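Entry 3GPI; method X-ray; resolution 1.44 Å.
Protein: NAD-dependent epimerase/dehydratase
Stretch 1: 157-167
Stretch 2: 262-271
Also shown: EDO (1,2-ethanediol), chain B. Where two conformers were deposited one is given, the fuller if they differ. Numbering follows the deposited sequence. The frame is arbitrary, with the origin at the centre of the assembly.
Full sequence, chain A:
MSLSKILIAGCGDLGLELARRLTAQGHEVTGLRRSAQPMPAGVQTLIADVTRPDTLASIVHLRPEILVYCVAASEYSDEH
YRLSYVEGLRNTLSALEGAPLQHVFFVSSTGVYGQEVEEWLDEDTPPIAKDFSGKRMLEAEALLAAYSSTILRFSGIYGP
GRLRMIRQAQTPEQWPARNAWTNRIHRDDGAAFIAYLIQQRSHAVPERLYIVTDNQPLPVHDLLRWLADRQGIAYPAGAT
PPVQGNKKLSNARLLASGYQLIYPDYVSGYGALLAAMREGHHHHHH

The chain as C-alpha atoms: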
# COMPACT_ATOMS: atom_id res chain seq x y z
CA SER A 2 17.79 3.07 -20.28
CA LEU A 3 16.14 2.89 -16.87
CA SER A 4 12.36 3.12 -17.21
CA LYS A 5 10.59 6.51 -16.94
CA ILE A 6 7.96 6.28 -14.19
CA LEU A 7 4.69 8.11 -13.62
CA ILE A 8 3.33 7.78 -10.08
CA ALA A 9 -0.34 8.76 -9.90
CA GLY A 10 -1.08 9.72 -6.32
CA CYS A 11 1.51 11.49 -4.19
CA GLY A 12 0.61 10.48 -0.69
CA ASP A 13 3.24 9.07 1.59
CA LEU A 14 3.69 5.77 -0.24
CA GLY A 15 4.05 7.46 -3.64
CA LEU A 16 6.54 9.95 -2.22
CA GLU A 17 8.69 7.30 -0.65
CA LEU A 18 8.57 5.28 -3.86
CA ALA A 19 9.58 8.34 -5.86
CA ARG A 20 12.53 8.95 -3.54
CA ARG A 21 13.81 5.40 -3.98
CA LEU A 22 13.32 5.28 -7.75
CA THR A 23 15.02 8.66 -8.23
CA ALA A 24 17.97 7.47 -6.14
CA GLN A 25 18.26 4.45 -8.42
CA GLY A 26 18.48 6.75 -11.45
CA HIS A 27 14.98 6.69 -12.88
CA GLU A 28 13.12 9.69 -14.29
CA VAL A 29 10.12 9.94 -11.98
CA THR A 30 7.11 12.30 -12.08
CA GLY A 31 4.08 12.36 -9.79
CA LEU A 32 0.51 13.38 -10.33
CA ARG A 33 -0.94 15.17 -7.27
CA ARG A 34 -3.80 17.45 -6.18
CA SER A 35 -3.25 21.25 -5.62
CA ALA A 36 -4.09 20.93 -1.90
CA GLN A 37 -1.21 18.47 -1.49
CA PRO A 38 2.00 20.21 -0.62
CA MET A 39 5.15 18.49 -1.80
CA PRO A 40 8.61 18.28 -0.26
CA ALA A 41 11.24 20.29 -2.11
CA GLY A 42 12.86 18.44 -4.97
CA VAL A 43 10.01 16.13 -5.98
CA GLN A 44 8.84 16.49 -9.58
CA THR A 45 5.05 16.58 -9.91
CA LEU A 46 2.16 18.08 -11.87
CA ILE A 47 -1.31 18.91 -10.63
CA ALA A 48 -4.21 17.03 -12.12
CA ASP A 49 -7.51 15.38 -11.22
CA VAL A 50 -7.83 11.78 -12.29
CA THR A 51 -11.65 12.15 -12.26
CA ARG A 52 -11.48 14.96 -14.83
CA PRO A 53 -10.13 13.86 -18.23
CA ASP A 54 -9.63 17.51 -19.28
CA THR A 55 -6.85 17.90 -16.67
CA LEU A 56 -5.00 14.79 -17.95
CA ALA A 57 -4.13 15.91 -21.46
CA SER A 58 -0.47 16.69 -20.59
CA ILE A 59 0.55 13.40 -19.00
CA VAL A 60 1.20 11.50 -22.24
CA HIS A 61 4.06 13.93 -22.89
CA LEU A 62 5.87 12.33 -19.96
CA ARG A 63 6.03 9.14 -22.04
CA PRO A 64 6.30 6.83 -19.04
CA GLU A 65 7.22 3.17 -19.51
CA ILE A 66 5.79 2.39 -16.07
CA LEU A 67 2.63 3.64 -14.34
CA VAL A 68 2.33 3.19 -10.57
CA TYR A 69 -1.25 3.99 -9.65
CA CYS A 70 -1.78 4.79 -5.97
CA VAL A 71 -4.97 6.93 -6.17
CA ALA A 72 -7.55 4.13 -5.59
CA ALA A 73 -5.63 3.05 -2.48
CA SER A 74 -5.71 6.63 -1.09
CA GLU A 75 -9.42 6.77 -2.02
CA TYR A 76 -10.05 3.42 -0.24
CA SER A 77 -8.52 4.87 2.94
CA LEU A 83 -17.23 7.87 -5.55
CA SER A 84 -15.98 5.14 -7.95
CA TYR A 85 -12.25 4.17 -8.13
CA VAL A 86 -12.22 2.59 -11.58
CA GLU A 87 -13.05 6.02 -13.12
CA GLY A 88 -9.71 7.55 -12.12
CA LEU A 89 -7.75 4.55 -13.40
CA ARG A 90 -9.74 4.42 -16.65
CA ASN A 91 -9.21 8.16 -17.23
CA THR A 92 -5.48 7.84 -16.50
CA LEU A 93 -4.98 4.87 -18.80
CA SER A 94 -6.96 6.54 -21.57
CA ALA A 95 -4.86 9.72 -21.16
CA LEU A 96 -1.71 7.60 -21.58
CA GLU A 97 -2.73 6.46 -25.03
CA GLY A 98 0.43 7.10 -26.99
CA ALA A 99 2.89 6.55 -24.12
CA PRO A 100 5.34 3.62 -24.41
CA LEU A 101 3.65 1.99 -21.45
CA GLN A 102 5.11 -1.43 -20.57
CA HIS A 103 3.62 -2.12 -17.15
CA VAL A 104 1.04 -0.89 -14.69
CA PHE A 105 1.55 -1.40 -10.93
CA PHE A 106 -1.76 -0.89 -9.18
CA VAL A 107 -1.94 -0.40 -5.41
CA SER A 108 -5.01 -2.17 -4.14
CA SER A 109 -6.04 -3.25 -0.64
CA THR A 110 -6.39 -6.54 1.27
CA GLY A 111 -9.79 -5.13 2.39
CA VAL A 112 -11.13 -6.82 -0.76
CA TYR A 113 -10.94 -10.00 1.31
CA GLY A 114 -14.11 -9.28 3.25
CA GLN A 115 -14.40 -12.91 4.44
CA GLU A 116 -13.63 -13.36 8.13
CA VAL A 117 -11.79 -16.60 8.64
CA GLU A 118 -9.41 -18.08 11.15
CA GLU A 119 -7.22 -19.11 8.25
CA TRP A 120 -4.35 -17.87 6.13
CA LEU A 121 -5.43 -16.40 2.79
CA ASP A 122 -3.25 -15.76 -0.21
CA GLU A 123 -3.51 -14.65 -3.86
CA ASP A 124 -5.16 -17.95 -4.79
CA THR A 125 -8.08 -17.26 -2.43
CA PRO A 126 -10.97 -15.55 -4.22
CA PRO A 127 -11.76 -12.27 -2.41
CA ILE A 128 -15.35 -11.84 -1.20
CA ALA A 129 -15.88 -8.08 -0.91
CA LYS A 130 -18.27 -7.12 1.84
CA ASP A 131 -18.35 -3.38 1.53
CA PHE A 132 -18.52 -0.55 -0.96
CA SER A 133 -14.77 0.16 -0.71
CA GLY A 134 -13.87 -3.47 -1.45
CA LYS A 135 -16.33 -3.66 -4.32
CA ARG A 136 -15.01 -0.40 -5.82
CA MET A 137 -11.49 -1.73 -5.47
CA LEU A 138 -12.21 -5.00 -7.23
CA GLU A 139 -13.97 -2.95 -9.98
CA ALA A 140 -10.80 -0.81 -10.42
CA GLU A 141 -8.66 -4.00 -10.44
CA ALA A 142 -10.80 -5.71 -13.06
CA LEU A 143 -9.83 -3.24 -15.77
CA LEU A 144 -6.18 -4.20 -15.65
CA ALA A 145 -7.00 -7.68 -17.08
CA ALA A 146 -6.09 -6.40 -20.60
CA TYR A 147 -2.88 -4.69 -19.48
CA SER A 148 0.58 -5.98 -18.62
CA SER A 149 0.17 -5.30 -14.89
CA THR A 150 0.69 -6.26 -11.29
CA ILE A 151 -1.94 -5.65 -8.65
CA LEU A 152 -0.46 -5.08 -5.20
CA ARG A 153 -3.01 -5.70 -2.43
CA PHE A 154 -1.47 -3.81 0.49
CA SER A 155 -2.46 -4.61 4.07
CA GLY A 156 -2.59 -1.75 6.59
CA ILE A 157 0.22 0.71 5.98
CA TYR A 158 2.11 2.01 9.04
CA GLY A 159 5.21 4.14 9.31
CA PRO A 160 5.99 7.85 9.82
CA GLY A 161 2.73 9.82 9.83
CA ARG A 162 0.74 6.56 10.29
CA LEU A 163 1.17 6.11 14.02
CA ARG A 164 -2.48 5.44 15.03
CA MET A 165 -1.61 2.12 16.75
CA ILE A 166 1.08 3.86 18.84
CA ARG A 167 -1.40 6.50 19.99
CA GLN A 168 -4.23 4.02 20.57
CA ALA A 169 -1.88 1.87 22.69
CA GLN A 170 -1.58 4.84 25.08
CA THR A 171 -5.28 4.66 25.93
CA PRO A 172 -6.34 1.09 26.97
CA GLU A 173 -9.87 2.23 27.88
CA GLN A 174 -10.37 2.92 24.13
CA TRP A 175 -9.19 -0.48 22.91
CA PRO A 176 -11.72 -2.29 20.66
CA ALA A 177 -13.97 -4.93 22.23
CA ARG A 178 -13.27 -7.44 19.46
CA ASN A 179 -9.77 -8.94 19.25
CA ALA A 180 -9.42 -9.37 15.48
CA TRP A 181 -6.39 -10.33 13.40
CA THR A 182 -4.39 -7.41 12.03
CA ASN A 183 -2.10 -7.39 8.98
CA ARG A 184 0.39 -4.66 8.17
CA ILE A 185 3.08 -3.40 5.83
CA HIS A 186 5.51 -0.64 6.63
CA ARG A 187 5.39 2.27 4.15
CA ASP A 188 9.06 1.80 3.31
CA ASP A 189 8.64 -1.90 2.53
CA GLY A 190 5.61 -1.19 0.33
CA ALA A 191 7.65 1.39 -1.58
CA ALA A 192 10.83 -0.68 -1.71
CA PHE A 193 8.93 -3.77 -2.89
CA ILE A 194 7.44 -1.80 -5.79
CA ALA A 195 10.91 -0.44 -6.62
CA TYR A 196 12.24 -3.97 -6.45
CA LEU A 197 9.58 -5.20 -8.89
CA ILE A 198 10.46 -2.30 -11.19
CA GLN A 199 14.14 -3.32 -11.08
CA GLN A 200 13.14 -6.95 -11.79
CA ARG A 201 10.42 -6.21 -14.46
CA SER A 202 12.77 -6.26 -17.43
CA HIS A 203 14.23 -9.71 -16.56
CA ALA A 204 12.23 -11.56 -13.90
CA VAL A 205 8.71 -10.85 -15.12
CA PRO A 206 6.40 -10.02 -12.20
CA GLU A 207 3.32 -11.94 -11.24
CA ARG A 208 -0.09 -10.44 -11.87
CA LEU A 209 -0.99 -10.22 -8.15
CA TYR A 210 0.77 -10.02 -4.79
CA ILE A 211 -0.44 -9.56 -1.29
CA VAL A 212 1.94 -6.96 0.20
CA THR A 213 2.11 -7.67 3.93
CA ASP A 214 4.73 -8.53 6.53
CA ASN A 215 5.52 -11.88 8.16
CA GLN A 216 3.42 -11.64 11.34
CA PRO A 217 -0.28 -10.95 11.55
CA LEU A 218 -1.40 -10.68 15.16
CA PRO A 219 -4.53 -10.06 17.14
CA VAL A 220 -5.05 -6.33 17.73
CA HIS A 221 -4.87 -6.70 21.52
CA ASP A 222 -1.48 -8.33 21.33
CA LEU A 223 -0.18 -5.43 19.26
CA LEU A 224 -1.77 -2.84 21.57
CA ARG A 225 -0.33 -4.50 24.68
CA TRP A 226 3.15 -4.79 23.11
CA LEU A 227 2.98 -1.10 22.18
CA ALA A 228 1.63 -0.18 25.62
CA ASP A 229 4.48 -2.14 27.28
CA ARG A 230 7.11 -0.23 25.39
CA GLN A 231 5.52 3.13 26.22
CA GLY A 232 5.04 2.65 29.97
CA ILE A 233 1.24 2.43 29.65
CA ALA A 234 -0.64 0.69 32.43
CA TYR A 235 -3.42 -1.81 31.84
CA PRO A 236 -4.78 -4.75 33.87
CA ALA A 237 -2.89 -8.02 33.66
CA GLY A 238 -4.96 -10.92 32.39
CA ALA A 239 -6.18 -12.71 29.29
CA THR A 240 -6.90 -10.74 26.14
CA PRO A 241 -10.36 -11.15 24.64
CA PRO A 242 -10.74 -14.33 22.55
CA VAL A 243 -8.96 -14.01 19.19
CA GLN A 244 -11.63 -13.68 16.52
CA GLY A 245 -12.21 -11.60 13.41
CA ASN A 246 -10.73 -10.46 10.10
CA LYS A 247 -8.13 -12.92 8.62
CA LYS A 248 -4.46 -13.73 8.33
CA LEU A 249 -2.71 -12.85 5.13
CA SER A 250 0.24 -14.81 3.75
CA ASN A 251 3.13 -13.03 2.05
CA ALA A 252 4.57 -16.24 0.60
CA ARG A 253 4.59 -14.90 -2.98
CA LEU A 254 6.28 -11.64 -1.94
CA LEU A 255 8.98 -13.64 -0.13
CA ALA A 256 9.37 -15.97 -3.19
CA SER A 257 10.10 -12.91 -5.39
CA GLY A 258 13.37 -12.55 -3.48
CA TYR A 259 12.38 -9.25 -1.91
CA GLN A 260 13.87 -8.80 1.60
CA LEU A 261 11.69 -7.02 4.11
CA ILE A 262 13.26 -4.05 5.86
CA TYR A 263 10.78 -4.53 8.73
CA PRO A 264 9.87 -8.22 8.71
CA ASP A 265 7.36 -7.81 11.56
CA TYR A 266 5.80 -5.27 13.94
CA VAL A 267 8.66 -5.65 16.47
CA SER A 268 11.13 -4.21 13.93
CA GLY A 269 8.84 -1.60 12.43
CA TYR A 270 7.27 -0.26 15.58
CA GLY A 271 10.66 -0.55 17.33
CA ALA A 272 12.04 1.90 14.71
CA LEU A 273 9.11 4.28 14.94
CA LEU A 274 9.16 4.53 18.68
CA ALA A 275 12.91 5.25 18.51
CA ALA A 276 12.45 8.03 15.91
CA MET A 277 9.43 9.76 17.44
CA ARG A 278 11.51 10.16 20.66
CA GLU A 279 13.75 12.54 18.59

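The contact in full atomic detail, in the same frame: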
# COMPACT_ATOMS: atom_id res chain seq x y z
N ILE A 157 -1.08 0.04 5.99
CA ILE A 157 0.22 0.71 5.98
C ILE A 157 0.48 1.38 7.32
O ILE A 157 -0.42 2.04 7.88
CB ILE A 157 0.28 1.78 4.85
CG1 ILE A 157 0.04 1.10 3.51
CG2 ILE A 157 1.61 2.45 4.86
CD1 ILE A 157 -0.12 2.08 2.33
N TYR A 158 1.69 1.25 7.82
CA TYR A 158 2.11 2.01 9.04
C TYR A 158 3.48 2.56 8.76
O TYR A 158 4.16 2.14 7.82
CB TYR A 158 2.11 1.14 10.29
CG TYR A 158 3.20 0.10 10.42
CD1 TYR A 158 4.14 0.21 11.43
CD2 TYR A 158 3.32 -1.00 9.56
CE1 TYR A 158 5.14 -0.70 11.63
CE2 TYR A 158 4.32 -1.93 9.75
CZ TYR A 158 5.23 -1.80 10.79
OH TYR A 158 6.20 -2.74 10.98
N GLY A 159 3.89 3.53 9.56
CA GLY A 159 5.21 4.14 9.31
C GLY A 159 5.11 5.56 9.81
O GLY A 159 4.15 5.90 10.50
N PRO A 160 6.07 6.43 9.43
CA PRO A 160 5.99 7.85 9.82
C PRO A 160 4.68 8.48 9.35
O PRO A 160 4.20 8.19 8.26
CB PRO A 160 7.22 8.45 9.11
CG PRO A 160 8.16 7.28 8.95
CD PRO A 160 7.21 6.16 8.55
N GLY A 161 4.03 9.27 10.20
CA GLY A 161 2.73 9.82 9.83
C GLY A 161 1.54 8.87 9.77
O GLY A 161 0.41 9.28 9.43
N ARG A 162 1.78 7.59 10.11
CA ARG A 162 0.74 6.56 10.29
C ARG A 162 0.99 5.83 11.60
O ARG A 162 1.31 4.63 11.62
CB ARG A 162 0.70 5.60 9.12
CG ARG A 162 0.15 6.23 7.86
CD ARG A 162 0.36 5.27 6.75
NE ARG A 162 0.08 5.81 5.43
CZ ARG A 162 -1.05 5.62 4.76
NH1 ARG A 162 -2.08 4.97 5.30
NH2 ARG A 162 -1.16 6.12 3.53
N LEU A 163 0.86 6.58 12.68
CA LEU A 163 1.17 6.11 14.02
C LEU A 163 -0.07 5.88 14.89
O LEU A 163 0.03 5.83 16.14
CB LEU A 163 2.10 7.11 14.74
CG LEU A 163 3.40 7.42 14.00
CD1 LEU A 163 4.16 8.53 14.74
CD2 LEU A 163 4.31 6.21 13.83
N ARG A 164 -1.25 5.69 14.27
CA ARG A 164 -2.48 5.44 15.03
C ARG A 164 -2.35 4.34 16.08
O ARG A 164 -2.88 4.48 17.18
CB ARG A 164 -3.70 5.17 14.17
CG ARG A 164 -4.97 5.26 14.98
CD ARG A 164 -6.22 5.12 14.15
NE ARG A 164 -7.29 4.54 14.96
CZ ARG A 164 -8.14 5.24 15.71
NH1 ARG A 164 -8.08 6.56 15.75
NH2 ARG A 164 -9.08 4.60 16.40
N MET A 165 -1.69 3.22 15.79
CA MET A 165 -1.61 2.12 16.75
C MET A 165 -0.81 2.55 17.98
O MET A 165 -1.10 2.15 19.12
CB MET A 165 -0.98 0.86 16.14
CG MET A 165 -1.90 0.01 15.22
SD MET A 165 -3.49 -0.56 15.93
CE MET A 165 -4.47 0.80 15.35
N ILE A 166 0.24 3.34 17.74
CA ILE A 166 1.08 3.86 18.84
C ILE A 166 0.26 4.75 19.76
O ILE A 166 0.36 4.62 21.00
CB ILE A 166 2.33 4.60 18.32
CG1 ILE A 166 3.34 3.59 17.79
CG2 ILE A 166 3.01 5.49 19.41
CD1 ILE A 166 4.55 4.21 17.14
N ARG A 167 -0.56 5.61 19.17
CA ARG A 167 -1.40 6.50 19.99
C ARG A 167 -2.49 5.70 20.68
O ARG A 167 -2.69 5.89 21.89
CB ARG A 167 -1.99 7.64 19.14
CG ARG A 167 -0.90 8.61 18.64
CD ARG A 167 -1.53 9.80 17.91
NE ARG A 167 -2.45 9.39 16.84
CZ ARG A 167 -2.12 9.25 15.56
NH1 ARG A 167 -0.88 9.47 15.14
NH2 ARG A 167 -3.03 8.89 14.70
N ILE A 262 12.52 -4.93 4.96
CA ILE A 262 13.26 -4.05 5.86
C ILE A 262 12.76 -4.26 7.29
O ILE A 262 13.54 -4.30 8.24
CB ILE A 262 13.07 -2.57 5.48
CG1 ILE A 262 13.56 -2.32 4.05
CG2 ILE A 262 13.80 -1.62 6.46
CD1 ILE A 262 13.08 -0.99 3.50
N TYR A 263 11.43 -4.37 7.44
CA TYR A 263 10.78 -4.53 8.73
C TYR A 263 9.95 -5.77 8.65
O TYR A 263 8.75 -5.71 8.33
CB TYR A 263 9.89 -3.32 9.04
CG TYR A 263 10.64 -2.03 9.01
CD1 TYR A 263 11.48 -1.67 10.08
CD2 TYR A 263 10.52 -1.16 7.94
CE1 TYR A 263 12.17 -0.47 10.08
CE2 TYR A 263 11.23 0.04 7.91
CZ TYR A 263 12.04 0.38 8.99
OH TYR A 263 12.71 1.59 8.92
N PRO A 264 10.56 -6.93 8.93
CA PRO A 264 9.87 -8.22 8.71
C PRO A 264 8.60 -8.36 9.55
O PRO A 264 7.72 -9.11 9.17
CB PRO A 264 10.94 -9.27 9.06
CG PRO A 264 12.24 -8.56 9.06
CD PRO A 264 11.98 -7.10 9.32
N ASP A 265 8.51 -7.66 10.68
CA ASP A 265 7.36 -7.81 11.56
C ASP A 265 7.22 -6.53 12.39
O ASP A 265 8.07 -5.62 12.32
CB ASP A 265 7.54 -9.04 12.45
CG ASP A 265 8.87 -9.03 13.14
OD1 ASP A 265 9.12 -8.08 13.87
OD2 ASP A 265 9.71 -9.92 12.86
N TYR A 266 6.15 -6.46 13.18
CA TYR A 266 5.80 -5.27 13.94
C TYR A 266 6.88 -4.90 14.98
O TYR A 266 7.01 -3.74 15.33
CB TYR A 266 4.43 -5.50 14.62
CG TYR A 266 4.52 -6.50 15.77
CD1 TYR A 266 4.61 -6.06 17.08
CD2 TYR A 266 4.48 -7.89 15.52
CE1 TYR A 266 4.68 -6.95 18.14
CE2 TYR A 266 4.57 -8.80 16.59
CZ TYR A 266 4.63 -8.31 17.89
OH TYR A 266 4.69 -9.21 18.94
N VAL A 267 7.59 -5.90 15.47
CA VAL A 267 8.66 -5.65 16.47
C VAL A 267 9.74 -4.73 15.88
O VAL A 267 10.12 -3.73 16.51
CB VAL A 267 9.28 -6.96 16.96
CG1 VAL A 267 10.50 -6.73 17.86
CG2 VAL A 267 8.23 -7.77 17.75
N SER A 268 10.16 -5.03 14.65
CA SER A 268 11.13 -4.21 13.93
C SER A 268 10.58 -2.83 13.55
O SER A 268 11.20 -1.78 13.78
CB SER A 268 11.56 -4.96 12.66
OG SER A 268 12.20 -6.16 13.04
N GLY A 269 9.41 -2.82 12.91
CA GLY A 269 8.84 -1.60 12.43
C GLY A 269 8.43 -0.65 13.53
O GLY A 269 8.79 0.54 13.50
N TYR A 270 7.65 -1.14 14.49
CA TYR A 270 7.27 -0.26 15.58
C TYR A 270 8.45 0.04 16.49
O TYR A 270 8.52 1.15 17.01
CB TYR A 270 6.06 -0.80 16.34
CG TYR A 270 4.77 -0.55 15.63
CD1 TYR A 270 4.26 0.74 15.51
CD2 TYR A 270 4.06 -1.59 15.04
CE1 TYR A 270 3.07 1.01 14.84
CE2 TYR A 270 2.84 -1.33 14.37
CZ TYR A 270 2.36 -0.04 14.27
OH TYR A 270 1.20 0.21 13.61
N GLY A 271 9.37 -0.90 16.65
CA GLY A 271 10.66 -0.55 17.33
C GLY A 271 11.31 0.70 16.71
O GLY A 271 11.68 1.66 17.43
C1 EDO B . -1.29 -1.59 12.01
O1 EDO B . -0.00 -1.87 12.45
C2 EDO B . -1.91 -2.95 12.11
O2 EDO B . -2.88 -2.82 13.11
O HOH W 1 6.35 -4.76 9.27
O HOH W 2 0.17 2.74 13.40

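No direct hydrogen bond joins these two stretches, although tyrosine hydroxyls reach deep into the contact from both sides; packing of two aromatic rings does most of the work, and water completes the polar links. Tyr158, at the end of a strand, and Tyr270, in a helix more than a hundred residues later, account for most of the 345 Å² buried between the stretches. Their rings form an offset stack, with centroids 4.4 Å apart and planes inclined at 28°. The closest approach, 3.4 Å from Tyr158 CD1 to Tyr270 CZ, places Tyr158 CD1 over one face of the Tyr270 ring. Tyrosine suits both places because its flat ring gives a broad apolar surface while its hydroxyl can still find a polar partner at the far end.

Tyr158 points its CA-to-CB bond toward the second stretch and, with chi1 at 72° (p), carries its hydroxyl to the start of the opposing helix. There Tyr158 OH lies 3.2 Å from Gly269 CA. Glycine fits this position closely: an ideal CB on Gly269 would fall 1.7 Å from Tyr158 OH, an impossible overlap, so the absence of a side chain is what lets the tyrosine lie against the helix. The hydroxyl is not left unsatisfied. Water 1 lies 2.7 Å from Tyr158 OH and 2.7 Å from Tyr263 O, to which it donates, thus tying the strand residue to the backbone of the segment leading into the helix.

That helix begins just after Asp265, its N-cap. The CA-to-CB bond of Asp265 points away from the first stretch, and OD1 accepts from Val267 N at 3.1 Å and Ser268 N at 3.3 Å. Both bonds are weak, but a short carboxylate at the N-cap is well placed to accept from amides of the first turn; Ser268 N also makes a weak bond to Asp265 O.

Tyr270 sets out sideways from its helix, but with chi1 at -78° (m) the end of its side chain comes nearer to the first stretch. Besides Tyr158, it meets the beginning of the helix that follows Leu163. Ile166 CG1 packs 3.8 Å from Tyr270 CD1, an apolar side chain packed against the ring in a buried setting. Met165 points its CA-to-CB bond toward the second stretch, Met165 CB lying 3.4 Å from Tyr270 OH, while the end of the side chain leads away.

The hydroxyl of Tyr270 is the polar centre of this end. Water 2 lies 2.7 Å from Tyr270 OH, donates to Arg162 O at 2.8 Å and accepts from Met165 N at 3.1 Å, so one water links the tyrosine to backbone atoms around the start of the helix. A 1,2-ethanediol molecule, probably from the crystallisation liquor, hydrogen-bonds through O1 to Tyr270 OH at 2.7 Å. The contact thus combines stacked rings and apolar packing with hydroxyls that bond to water and, for Tyr270, to ethanediol as well.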